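Local coordinates for protein Bis(5'-nucleosyl)-tetraphosphatase [asymmetrical] (Caenorhabditis elegans, PDB 1KTG) that hydrolyses diadenosine tetraphosphate asymmetrically to AMP and ATP, as a metal-dependent enzyme of the Nudix family, at residues 57-61 against 62-66. Sequence-based numbering, arbitrary orientation.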
loop_
_atom_site.group_PDB
_atom_site.type_symbol
_atom_site.label_atom_id
_atom_site.label_comp_id
_atom_site.label_asym_id
_atom_site.label_seq_id
_atom_site.Cartn_x
_atom_site.Cartn_y
_atom_site.Cartn_z
ATOM N N ALA A 57 -2.412 9.523 -1.065
ATOM C CA ALA A 57 -2.008 9.820 0.310
ATOM C C ALA A 57 -1.184 11.095 0.441
ATOM O O ALA A 57 -0.841 11.493 1.551
ATOM C CB ALA A 57 -1.259 8.650 0.883
ATOM N N ASN A 58 -0.869 11.726 -0.684
ATOM C CA ASN A 58 -0.088 12.960 -0.704
ATOM C C ASN A 58 1.326 12.749 -0.155
ATOM O O ASN A 58 1.893 13.637 0.481
ATOM C CB ASN A 58 -0.806 14.078 0.056
ATOM C CG ASN A 58 -0.443 15.458 -0.444
ATOM O OD1 ASN A 58 -0.571 16.439 0.284
ATOM N ND2 ASN A 58 -0.008 15.552 -1.689
ATOM N N ILE A 59 1.868 11.555 -0.405
ATOM C CA ILE A 59 3.239 11.216 -0.044
ATOM C C ILE A 59 4.049 11.108 -1.339
ATOM O O ILE A 59 3.703 10.323 -2.243
ATOM C CB ILE A 59 3.294 9.900 0.724
ATOM C CG1 ILE A 59 2.569 10.045 2.061
ATOM C CG2 ILE A 59 4.737 9.484 0.951
ATOM C CD1 ILE A 59 2.298 8.732 2.781
ATOM N N THR A 60 5.125 11.890 -1.400
ATOM C CA THR A 60 6.008 11.951 -2.558
ATOM C C THR A 60 7.151 10.944 -2.461
ATOM O O THR A 60 7.489 10.441 -1.382
ATOM C CB THR A 60 6.628 13.351 -2.714
ATOM O OG1 THR A 60 7.633 13.558 -1.706
ATOM C CG2 THR A 60 5.603 14.470 -2.482
ATOM N N LYS A 61 7.766 10.679 -3.605
ATOM C CA LYS A 61 8.872 9.736 -3.669
ATOM C C LYS A 61 9.999 10.173 -2.742
ATOM O O LYS A 61 10.657 9.344 -2.114
ATOM C CB LYS A 61 9.377 9.638 -5.106
ATOM C CG LYS A 61 10.742 9.001 -5.262
ATOM C CD LYS A 61 10.672 7.498 -5.151
ATOM C CE LYS A 61 12.015 6.835 -5.508
ATOM N NZ LYS A 61 12.685 7.410 -6.697
ATOM N N GLU A 62 10.189 11.480 -2.637
ATOM C CA GLU A 62 11.280 12.051 -1.867
ATOM C C GLU A 62 11.103 11.844 -0.360
ATOM O O GLU A 62 12.058 11.900 0.396
ATOM C CB GLU A 62 11.387 13.548 -2.169
ATOM C CG GLU A 62 11.710 13.907 -3.622
ATOM C CD GLU A 62 10.632 13.505 -4.632
ATOM O OE1 GLU A 62 9.429 13.718 -4.385
ATOM O OE2 GLU A 62 10.997 12.965 -5.700
ATOM N N GLN A 63 9.863 11.624 0.063
ATOM C CA GLN A 63 9.553 11.405 1.467
ATOM C C GLN A 63 9.713 9.940 1.852
ATOM O O GLN A 63 9.546 9.578 3.009
ATOM C CB GLN A 63 8.106 11.818 1.729
ATOM C CG GLN A 63 7.842 13.291 1.565
ATOM C CD GLN A 63 6.361 13.602 1.595
ATOM O OE1 GLN A 63 5.676 13.486 0.584
ATOM N NE2 GLN A 63 5.864 13.980 2.759
ATOM N N LEU A 64 10.034 9.097 0.876
ATOM C CA LEU A 64 10.076 7.660 1.096
ATOM C C LEU A 64 11.445 7.030 0.863
ATOM O O LEU A 64 12.230 7.507 0.057
ATOM C CB LEU A 64 9.105 6.974 0.121
ATOM C CG LEU A 64 7.617 7.280 0.236
ATOM C CD1 LEU A 64 6.878 6.554 -0.888
ATOM C CD2 LEU A 64 7.092 6.873 1.601
ATOM N N THR A 65 11.705 5.949 1.592
ATOM C CA THR A 65 12.826 5.061 1.316
ATOM C C THR A 65 12.181 3.760 0.843
ATOM O O THR A 65 11.670 2.978 1.653
ATOM C CB THR A 65 13.688 4.793 2.563
ATOM O OG1 THR A 65 14.342 5.999 2.978
ATOM C CG2 THR A 65 14.848 3.866 2.223
ATOM N N ILE A 66 12.173 3.542 -0.466
ATOM C CA ILE A 66 11.520 2.365 -1.033
ATOM C C ILE A 66 12.505 1.213 -1.068
ATOM O O ILE A 66 13.613 1.352 -1.570
ATOM C CB ILE A 66 10.996 2.656 -2.449
ATOM C CG1 ILE A 66 10.029 3.836 -2.416
ATOM C CG2 ILE A 66 10.288 1.423 -2.990
ATOM C CD1 ILE A 66 9.502 4.258 -3.758
#
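T60 and Q63 meet through a reciprocal pair of bonds at the start of a short 3-10 turn. With CG anti to its own carbonyl carbon (chi1 -66°) and the chain extended beyond, Q63 brings OE1 to T60 N at 2.6 Å; the N-H...O angle of 176° is nearly straight, with the donor tilted 26° from the amide carbonyl plane. In return T60 OG1, placed between its own backbone N and carbonyl carbon, receives a weak bond from Q63 N at 3.4 Å. The pair thus resembles a capping box with one arm weak. With an alanine at Q63, T60 N is likely to lose its straight side-chain acceptor.

Backbone bonds close the turn: Q63 N donates to T60 O at 3.0 Å and L64 N to K61 O at 3.1 Å.

Apolar contacts lie beyond it. I59 CG2 meets L64 CD2 at 3.6 Å, the two side chains crossing at about a right angle, while K61 CD lies 3.7 Å from the I66 CD1 methyl, the lysine chain likewise running across the isoleucine.

The turn links helix 45-57, which N58 leaves with positive phi at the end of the Nudix box, to strand 64-78. I59 and L64 both rest on L92 of strand 81-92; I59 also touches T53 of the helix, and L64 reaches L8 and I10 of strand 3-14.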